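Local coordinates for protein succinic semialdehyde dehydrogenase (Streptococcus pyogenes MGAS1882, PDB 4YWV) that probably oxidises succinate semialdehyde to succinate with NAD(P)+ as cofactor, as a member of the aldehyde dehydrogenase family, at residues Ile125-Pro130 / Met152-Ala157. Residues are numbered along the deposited sequence; the frame is centred on the assembly and turned at random.
Sequences ILAVEP and MVLKHA. With SSN (4-oxobutanoic acid), chain D.
Met152 reaches across to Ile125 and Ala127, its unbranched, flexible chain fitting itself to the neighbouring strand. Its CG stands anti to the backbone N (chi1 -170°), which brings it from CB to within 3.4 Å of Ile125 O. The sulfur SD then lies 3.9 Å from the Ala127 CB, where a small methyl leaves room for it. At the tip, the bend about the last torsion turns CE back to approach Ile125 CG2 at 4.4 Å.

On the other face, Leu126 and Val153 cross at about a right angle, with Leu126 CD1 3.7 Å from Val153 CG2. Such branched or bulky apolar residues suit a buried strand pair, and helix 188-196 packs against Leu126. The two strands run parallel, in register, and are joined by helix 134-148 as a beta-alpha-beta crossover of the Rossmann-like sheet that binds the dinucleotide in this family. Backbone bonds alternate between them; that from Lys155 N to Ala127 O is 2.8 Å long and nearly straight, at 170°.

Glu129 contributes its aliphatic part: CG meets Leu154 CD1 at 3.7 Å, while CB sits over a face of the His156 ring, 4.2 Å from the centroid, in a CH-pi contact. Both imidazole nitrogens are engaged: ND1 accepts the N-H of Ala157 (2.9 Å from Ala157 N), and NE2 is hydrogen-bonded to Pro134 O, which fixes the ring's rotation. The Lys155 chain, bent at its second torsion, leads to the side where 4-oxobutanoic acid lies, though the placing of its amine is doubtful; the ligand is hydrogen-bonded to Tyr188 OH.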
ATOM      1  N   ILE A 125      -8.578  -0.232  12.218  1.00 25.62           N
ATOM      2  CA  ILE A 125      -7.978   0.755  11.334  1.00 25.60           C
ATOM      3  C   ILE A 125      -8.136   2.162  11.880  1.00 25.61           C
ATOM      4  O   ILE A 125      -9.195   2.531  12.387  1.00 26.42           O
ATOM      5  CB  ILE A 125      -8.617   0.716   9.925  1.00 25.62           C
ATOM      6  CG1 ILE A 125      -8.383  -0.647   9.287  1.00 25.20           C
ATOM      7  CG2 ILE A 125      -8.019   1.817   9.053  1.00 25.65           C
ATOM      8  CD1 ILE A 125      -6.912  -1.023   9.167  1.00 25.25           C
ATOM      9  N   LEU A 126      -7.072   2.945  11.781  1.00 24.43           N
ATOM     10  CA  LEU A 126      -7.119   4.318  12.229  1.00 23.60           C
ATOM     11  C   LEU A 126      -7.396   5.166  11.009  1.00 24.24           C
ATOM     12  O   LEU A 126      -6.784   4.979   9.966  1.00 25.34           O
ATOM     13  CB  LEU A 126      -5.790   4.751  12.844  1.00 21.48           C
ATOM     14  CG  LEU A 126      -5.655   6.270  12.980  1.00 20.88           C
ATOM     15  CD1 LEU A 126      -6.823   6.806  13.799  1.00 18.48           C
ATOM     16  CD2 LEU A 126      -4.319   6.633  13.625  1.00 18.38           C
ATOM     17  N   ALA A 127      -8.326   6.101  11.148  1.00 25.52           N
ATOM     18  CA  ALA A 127      -8.664   6.986  10.056  1.00 24.54           C
ATOM     19  C   ALA A 127      -8.434   8.410  10.514  1.00 25.28           C
ATOM     20  O   ALA A 127      -8.927   8.822  11.561  1.00 26.50           O
ATOM     21  CB  ALA A 127     -10.123   6.792   9.645  1.00 22.70           C
ATOM     22  N   VAL A 128      -7.660   9.150   9.733  1.00 27.04           N
ATOM     23  CA  VAL A 128      -7.372  10.547  10.021  1.00 27.93           C
ATOM     24  C   VAL A 128      -8.000  11.354   8.888  1.00 29.85           C
ATOM     25  O   VAL A 128      -7.545  11.287   7.745  1.00 32.03           O
ATOM     26  CB  VAL A 128      -5.871  10.806  10.047  1.00 27.41           C
ATOM     27  CG1 VAL A 128      -5.610  12.270  10.352  1.00 27.06           C
ATOM     28  CG2 VAL A 128      -5.215   9.918  11.090  1.00 25.52           C
ATOM     29  N   GLU A 129      -9.042  12.116   9.203  1.00 30.43           N
ATOM     30  CA  GLU A 129      -9.740  12.882   8.187  1.00 30.85           C
ATOM     31  C   GLU A 129      -9.721  14.388   8.368  1.00 31.08           C
ATOM     32  O   GLU A 129      -9.560  14.897   9.477  1.00 32.59           O
ATOM     33  CB  GLU A 129     -11.184  12.400   8.103  1.00 33.64           C
ATOM     34  CG  GLU A 129     -11.308  10.887   7.960  1.00 38.36           C
ATOM     35  CD  GLU A 129     -10.374  10.324   6.901  1.00 41.88           C
ATOM     36  OE1 GLU A 129     -10.344  10.871   5.780  1.00 44.39           O
ATOM     37  OE2 GLU A 129      -9.665   9.332   7.184  1.00 45.23           O
ATOM     38  N   PRO A 130      -9.877  15.123   7.258  1.00 30.46           N
ATOM     39  CA  PRO A 130      -9.894  16.587   7.191  1.00 29.82           C
ATOM     40  C   PRO A 130     -11.310  17.159   7.361  1.00 28.10           C
ATOM     41  O   PRO A 130     -12.286  16.418   7.451  1.00 29.24           O
ATOM     42  CB  PRO A 130      -9.330  16.856   5.810  1.00 29.56           C
ATOM     43  CG  PRO A 130      -9.983  15.773   5.018  1.00 30.73           C
ATOM     44  CD  PRO A 130      -9.815  14.549   5.903  1.00 29.09           C
ATOM     45  N   MET A 152     -13.101   0.561  13.288  1.00 25.72           N
ATOM     46  CA  MET A 152     -12.382   1.792  12.998  1.00 27.22           C
ATOM     47  C   MET A 152     -12.302   2.820  14.132  1.00 25.70           C
ATOM     48  O   MET A 152     -13.208   2.930  14.956  1.00 25.94           O
ATOM     49  CB  MET A 152     -13.007   2.436  11.758  1.00 31.32           C
ATOM     50  CG  MET A 152     -12.229   3.602  11.184  1.00 35.01           C
ATOM     51  SD  MET A 152     -13.002   4.212   9.684  1.00 37.39           S
ATOM     52  CE  MET A 152     -12.204   3.136   8.466  1.00 39.75           C
ATOM     53  N   VAL A 153     -11.187   3.542  14.184  1.00 24.62           N
ATOM     54  CA  VAL A 153     -10.995   4.616  15.162  1.00 24.06           C
ATOM     55  C   VAL A 153     -10.705   5.854  14.319  1.00 25.26           C
ATOM     56  O   VAL A 153      -9.871   5.827  13.404  1.00 24.90           O
ATOM     57  CB  VAL A 153      -9.837   4.345  16.174  1.00 23.10           C
ATOM     58  CG1 VAL A 153     -10.263   3.256  17.136  1.00 19.45           C
ATOM     59  CG2 VAL A 153      -8.545   3.971  15.452  1.00 19.98           C
ATOM     60  N   LEU A 154     -11.421   6.931  14.625  1.00 24.76           N
ATOM     61  CA  LEU A 154     -11.325   8.159  13.864  1.00 24.15           C
ATOM     62  C   LEU A 154     -10.740   9.348  14.584  1.00 24.55           C
ATOM     63  O   LEU A 154     -11.118   9.659  15.715  1.00 23.73           O
ATOM     64  CB  LEU A 154     -12.719   8.540  13.349  1.00 24.53           C
ATOM     65  CG  LEU A 154     -12.940   9.966  12.834  1.00 25.98           C
ATOM     66  CD1 LEU A 154     -12.162  10.181  11.541  1.00 25.29           C
ATOM     67  CD2 LEU A 154     -14.430  10.196  12.612  1.00 25.21           C
ATOM     68  N   LYS A 155      -9.820  10.013  13.893  1.00 24.58           N
ATOM     69  CA  LYS A 155      -9.183  11.221  14.387  1.00 22.96           C
ATOM     70  C   LYS A 155      -9.589  12.238  13.337  1.00 23.57           C
ATOM     71  O   LYS A 155      -9.024  12.274  12.250  1.00 24.33           O
ATOM     72  CB  LYS A 155      -7.670  11.061  14.411  1.00 23.63           C
ATOM     73  CG  LYS A 155      -6.948  12.117  15.223  1.00 24.15           C
ATOM     74  CD  LYS A 155      -7.032  13.475  14.571  1.00 23.06           C
ATOM     75  CE  LYS A 155      -6.342  14.527  15.401  1.00 20.93           C
ATOM     76  NZ  LYS A 155      -6.811  15.872  14.995  1.00 17.99           N
ATOM     77  N   HIS A 156     -10.597  13.040  13.657  1.00 24.59           N
ATOM     78  CA  HIS A 156     -11.103  14.044  12.738  1.00 24.81           C
ATOM     79  C   HIS A 156     -10.456  15.398  12.996  1.00 24.29           C
ATOM     80  O   HIS A 156      -9.774  15.596  14.006  1.00 21.91           O
ATOM     81  CB  HIS A 156     -12.619  14.177  12.887  1.00 25.37           C
ATOM     82  CG  HIS A 156     -13.327  14.401  11.591  1.00 28.50           C
ATOM     83  ND1 HIS A 156     -12.757  15.093  10.543  1.00 31.09           N
ATOM     84  CD2 HIS A 156     -14.548  14.008  11.160  1.00 28.98           C
ATOM     85  CE1 HIS A 156     -13.596  15.112   9.521  1.00 29.92           C
ATOM     86  NE2 HIS A 156     -14.690  14.462   9.869  1.00 29.48           N
ATOM     87  N   ALA A 157     -10.692  16.333  12.081  1.00 22.96           N
ATOM     88  CA  ALA A 157     -10.141  17.673  12.206  1.00 24.62           C
ATOM     89  C   ALA A 157     -10.646  18.369  13.478  1.00 25.27           C
ATOM     90  O   ALA A 157     -11.768  18.133  13.928  1.00 24.65           O
ATOM     91  CB  ALA A 157     -10.495  18.492  10.976  1.00 23.80           C
TER
HETATM   92  C1  SSN D 502      -6.293  19.123  13.281  1.00 35.09           C
HETATM   93  O1  SSN D 502      -6.381  18.439  12.226  1.00 34.12           O
HETATM   94  C2  SSN D 502      -6.757  18.596  14.617  1.00 37.13           C
HETATM   95  O2  SSN D 502      -5.818  20.275  13.253  1.00 34.08           O
HETATM   96  C3  SSN D 502      -5.649  18.757  15.649  1.00 38.98           C
HETATM   97  C4  SSN D 502      -6.154  18.413  17.047  1.00 38.99           C
HETATM   98  O4  SSN D 502      -5.389  18.223  17.982  1.00 38.78           O